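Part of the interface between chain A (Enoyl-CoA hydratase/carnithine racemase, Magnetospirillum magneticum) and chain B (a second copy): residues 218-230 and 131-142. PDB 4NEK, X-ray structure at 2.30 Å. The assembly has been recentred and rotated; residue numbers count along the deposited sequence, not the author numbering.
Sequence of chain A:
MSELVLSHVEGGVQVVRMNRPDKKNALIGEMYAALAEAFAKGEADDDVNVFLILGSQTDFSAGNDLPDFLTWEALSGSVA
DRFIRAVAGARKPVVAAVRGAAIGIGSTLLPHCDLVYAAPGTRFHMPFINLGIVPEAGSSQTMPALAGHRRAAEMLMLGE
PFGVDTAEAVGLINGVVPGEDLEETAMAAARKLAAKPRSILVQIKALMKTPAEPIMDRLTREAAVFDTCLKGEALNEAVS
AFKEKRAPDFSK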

# COMPACT_ATOMS: atom_id res chain seq x y z
N ARG A 218 -2.86 30.99 10.75
CA ARG A 218 -1.80 30.08 11.10
C ARG A 218 -0.47 30.64 10.64
O ARG A 218 0.53 30.51 11.33
N LEU A 219 -0.45 31.25 9.47
CA LEU A 219 0.80 31.84 8.96
C LEU A 219 1.32 32.91 9.91
O LEU A 219 2.49 32.96 10.23
N THR A 220 0.40 33.74 10.36
CA THR A 220 0.71 34.77 11.32
C THR A 220 1.22 34.16 12.62
O THR A 220 2.23 34.61 13.16
N ARG A 221 0.52 33.15 13.12
CA ARG A 221 0.93 32.50 14.35
C ARG A 221 2.34 31.91 14.25
O ARG A 221 3.16 32.15 15.13
N GLU A 222 2.63 31.16 13.17
CA GLU A 222 3.91 30.52 13.02
C GLU A 222 4.99 31.58 12.95
O GLU A 222 6.04 31.46 13.58
N ALA A 223 4.71 32.61 12.18
CA ALA A 223 5.70 33.66 11.96
C ALA A 223 6.07 34.38 13.26
O ALA A 223 7.23 34.69 13.48
N ALA A 224 5.09 34.65 14.11
CA ALA A 224 5.35 35.30 15.40
C ALA A 224 6.31 34.47 16.22
O ALA A 224 7.30 34.98 16.72
N VAL A 225 6.07 33.17 16.29
CA VAL A 225 7.01 32.30 17.01
C VAL A 225 8.38 32.28 16.31
O VAL A 225 9.42 32.46 16.93
N PHE A 226 8.35 32.10 14.99
CA PHE A 226 9.57 32.05 14.18
C PHE A 226 10.45 33.26 14.43
O PHE A 226 11.66 33.13 14.56
N ASP A 227 9.86 34.45 14.49
CA ASP A 227 10.61 35.69 14.74
C ASP A 227 11.45 35.60 16.01
O ASP A 227 12.62 35.97 16.02
N THR A 228 10.85 35.10 17.08
CA THR A 228 11.58 34.85 18.32
C THR A 228 12.76 33.90 18.17
O THR A 228 13.80 34.08 18.80
N CYS A 229 12.62 32.90 17.32
CA CYS A 229 13.73 31.96 17.07
C CYS A 229 14.95 32.53 16.40
O CYS A 229 16.07 32.05 16.62
N LEU A 230 14.74 33.51 15.54
CA LEU A 230 15.85 34.15 14.85
C LEU A 230 16.83 34.79 15.84
O LEU A 230 18.00 34.90 15.55
N LEU B 131 17.86 23.61 12.52
CA LEU B 131 18.41 24.93 12.49
C LEU B 131 17.97 25.75 13.69
O LEU B 131 18.15 26.95 13.69
N GLY B 132 17.36 25.13 14.70
CA GLY B 132 16.82 25.89 15.83
C GLY B 132 15.63 26.80 15.51
O GLY B 132 15.40 27.81 16.18
N ILE B 133 14.88 26.47 14.47
CA ILE B 133 13.71 27.26 14.14
C ILE B 133 12.46 26.39 13.99
O ILE B 133 12.52 25.19 14.09
N VAL B 134 11.33 27.04 13.77
CA VAL B 134 10.09 26.36 13.58
C VAL B 134 9.62 26.37 12.13
O VAL B 134 10.09 27.15 11.31
N PRO B 135 8.69 25.48 11.82
CA PRO B 135 8.20 25.38 10.46
C PRO B 135 7.33 26.54 10.11
O PRO B 135 6.64 27.12 10.95
N GLU B 136 7.31 26.78 8.82
CA GLU B 136 6.75 27.94 8.23
C GLU B 136 5.69 27.45 7.24
O GLU B 136 5.45 26.24 7.06
N ALA B 137 5.10 28.43 6.55
CA ALA B 137 4.18 28.19 5.46
C ALA B 137 2.97 27.33 5.84
O ALA B 137 2.32 26.75 4.94
N GLY B 138 2.62 27.32 7.13
CA GLY B 138 1.43 26.61 7.60
C GLY B 138 1.66 25.12 7.74
O GLY B 138 0.71 24.38 7.97
N SER B 139 2.92 24.67 7.64
CA SER B 139 3.21 23.24 7.67
C SER B 139 2.89 22.61 9.04
O SER B 139 2.53 21.44 9.09
N SER B 140 2.99 23.39 10.11
CA SER B 140 2.56 22.92 11.43
C SER B 140 1.09 22.49 11.45
O SER B 140 0.66 21.76 12.33
N GLN B 141 0.31 22.97 10.49
CA GLN B 141 -1.09 22.57 10.36
C GLN B 141 -1.28 21.56 9.21
O GLN B 141 -2.01 20.57 9.34
N THR B 142 -0.65 21.82 8.07
CA THR B 142 -0.95 21.02 6.92
C THR B 142 -0.36 19.63 7.04
O THR B 142 -1.01 18.67 6.67

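Packing of a chain A helix (218-230) against a chain B segment (131-142) that runs as loop through a type I' turn, Glu B136 to Ser B139, into the first turn of a helix that continues beyond the stretch. The two stretches together bury 692 Å². Arg A218, Glu A222, Val A225 and Cys A229 lie along one side of the chain A helix and point their CA-to-CB bonds toward chain B; Leu A219 and Phe A226 start sideways, but their ends come nearer.

The carboxylate of Glu A222 (chi1 m, chi2 t) enters the hollow at the start of the chain B helix, where Gly B138 is the N-cap residue and the NH groups of Gly B138 and Ser B140 face the acid. Gly B138 N donates to Glu A222 OE1 at 2.6 Å, and Ser B140 N donates to Glu A222 OE2 at 3.0 Å. Ser B140 (chi1 p) points toward chain A, and its OG donates to the same Glu A222 OE2 at 2.5 Å. That OG in turn accepts from Arg A218 NH1 at 2.9 Å, near the plane of the guanidinium, so the serine links acid and base. Arg A218 (t, p, p) bends to reach it, while Gln B141 (t, t) lays its OE1 over one guanidinium face, 3.2 Å from Arg A218 NH2 but at a poor angle for a hydrogen bond.

The turn itself offers backbone rather than side chains. Ala B137 points away and Gly B138 has no side chain; Leu A219 (m, t) rests its CD2 against the peptide, 3.5 Å from Gly B138 N. An ideal CB on Gly B138 would lie 3.9 Å from Leu A219 CD2, a contact rather than a clash; the positive phi of Gly B138 by itself favours glycine. Closing the turn, Ser B139 (p) points away from chain A and donates from OG to Glu B136 O at 2.7 Å.

Farther along, the contact turns apolar. Val B134 (m) is the main bump: its CG1 lies 4.0 Å from Val A225 CG1 and 4.0 Å from Cys A229 SG, and its CG2 lies 3.9 Å from Phe A226 CD2, so it fills the hollow among these three side chains. The Phe A226 ring (chi1 t) meets Val B134 O near its plane, CD2 to O 3.3 Å, and its CE2 reaches Ile B133 CD1 at 3.7 Å. Ile B133 (p, t) also sets CG2 4.0 Å from Cys A229 CB. At this end water 1 bridges the backbones, donating to Cys A229 O at 2.8 Å and Gly B132 O at 3.0 Å.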

# COMPACT_ATOMS: atom_id res chain seq x y z
CB ARG A 218 -2.05 28.68 10.53
CG ARG A 218 -0.93 27.67 10.79
CD ARG A 218 -0.59 27.57 12.29
NE ARG A 218 -1.71 27.01 13.03
CZ ARG A 218 -1.79 25.76 13.47
NH1 ARG A 218 -0.81 24.89 13.31
NH2 ARG A 218 -2.91 25.37 14.09
CB LEU A 219 0.60 32.46 7.59
CG LEU A 219 0.37 31.44 6.49
CD1 LEU A 219 0.06 32.13 5.16
CD2 LEU A 219 1.58 30.54 6.33
CB THR A 220 -0.54 35.62 11.58
OG1 THR A 220 -0.87 36.28 10.37
CG2 THR A 220 -0.28 36.65 12.63
CB ARG A 221 -0.04 31.39 14.70
CG ARG A 221 0.22 30.75 16.07
CD ARG A 221 -0.68 29.56 16.32
NE ARG A 221 -2.09 29.92 16.19
CZ ARG A 221 -2.81 30.53 17.13
NH1 ARG A 221 -2.26 30.81 18.29
NH2 ARG A 221 -4.08 30.83 16.91
CB GLU A 222 4.00 29.69 11.76
CG GLU A 222 3.22 28.38 11.80
CD GLU A 222 3.20 27.64 10.47
OE1 GLU A 222 3.43 28.29 9.41
OE2 GLU A 222 2.91 26.41 10.46
CB ALA A 223 5.20 34.65 10.92
CB ALA A 224 4.05 35.49 16.16
CB VAL A 225 6.49 30.87 17.07
CG1 VAL A 225 7.51 29.98 17.74
CG2 VAL A 225 5.16 30.83 17.79
CB PHE A 226 9.16 31.98 12.71
CG PHE A 226 10.27 31.65 11.76
CD1 PHE A 226 11.17 32.62 11.36
CD2 PHE A 226 10.35 30.40 11.19
CE1 PHE A 226 12.16 32.33 10.42
CE2 PHE A 226 11.34 30.09 10.26
CZ PHE A 226 12.24 31.07 9.86
CB ASP A 227 9.67 36.91 14.80
CG ASP A 227 9.02 37.24 13.45
OD1 ASP A 227 9.58 36.87 12.38
OD2 ASP A 227 7.94 37.86 13.44
CB THR A 228 10.64 34.28 19.37
OG1 THR A 228 9.57 35.20 19.57
CG2 THR A 228 11.34 34.08 20.66
CB CYS A 229 13.25 30.81 16.19
SG CYS A 229 11.89 29.89 16.95
CB LEU A 230 15.33 35.20 13.87
CG LEU A 230 14.63 34.68 12.63
CD1 LEU A 230 14.02 35.84 11.87
CD2 LEU A 230 15.61 33.94 11.73
CB LEU B 131 17.97 25.65 11.24
CG LEU B 131 18.63 25.40 9.94
CD1 LEU B 131 18.62 23.90 9.66
CD2 LEU B 131 17.97 26.16 8.80
CB ILE B 133 13.97 28.10 12.90
CG1 ILE B 133 14.26 27.22 11.70
CG2 ILE B 133 15.17 29.02 13.14
CD1 ILE B 133 14.43 27.98 10.40
CB VAL B 134 8.97 26.97 14.46
CG1 VAL B 134 9.41 26.98 15.93
CG2 VAL B 134 8.54 28.35 13.96
CB PRO B 135 7.36 24.11 10.48
CG PRO B 135 7.78 23.36 11.68
CD PRO B 135 8.15 24.41 12.67
CB GLU B 136 7.86 28.65 7.45
CG GLU B 136 8.15 27.91 6.13
CD GLU B 136 9.50 28.18 5.50
OE1 GLU B 136 10.29 28.99 6.05
OE2 GLU B 136 9.80 27.55 4.46
CB ALA B 137 4.89 27.62 4.25
CB SER B 139 4.65 22.95 7.29
OG SER B 139 5.50 23.76 8.07
CB SER B 140 2.77 23.99 12.52
OG SER B 140 1.88 25.10 12.37
CB GLN B 141 -1.91 23.83 10.11
CG GLN B 141 -3.38 23.64 9.92
CD GLN B 141 -4.13 24.97 10.05
OE1 GLN B 141 -4.09 25.64 11.08
NE2 GLN B 141 -4.84 25.34 9.00
CB THR B 142 -0.44 21.65 5.63
OG1 THR B 142 0.97 21.86 5.75
CG2 THR B 142 -1.16 22.96 5.38
O HOH W 1 16.72 29.71 18.06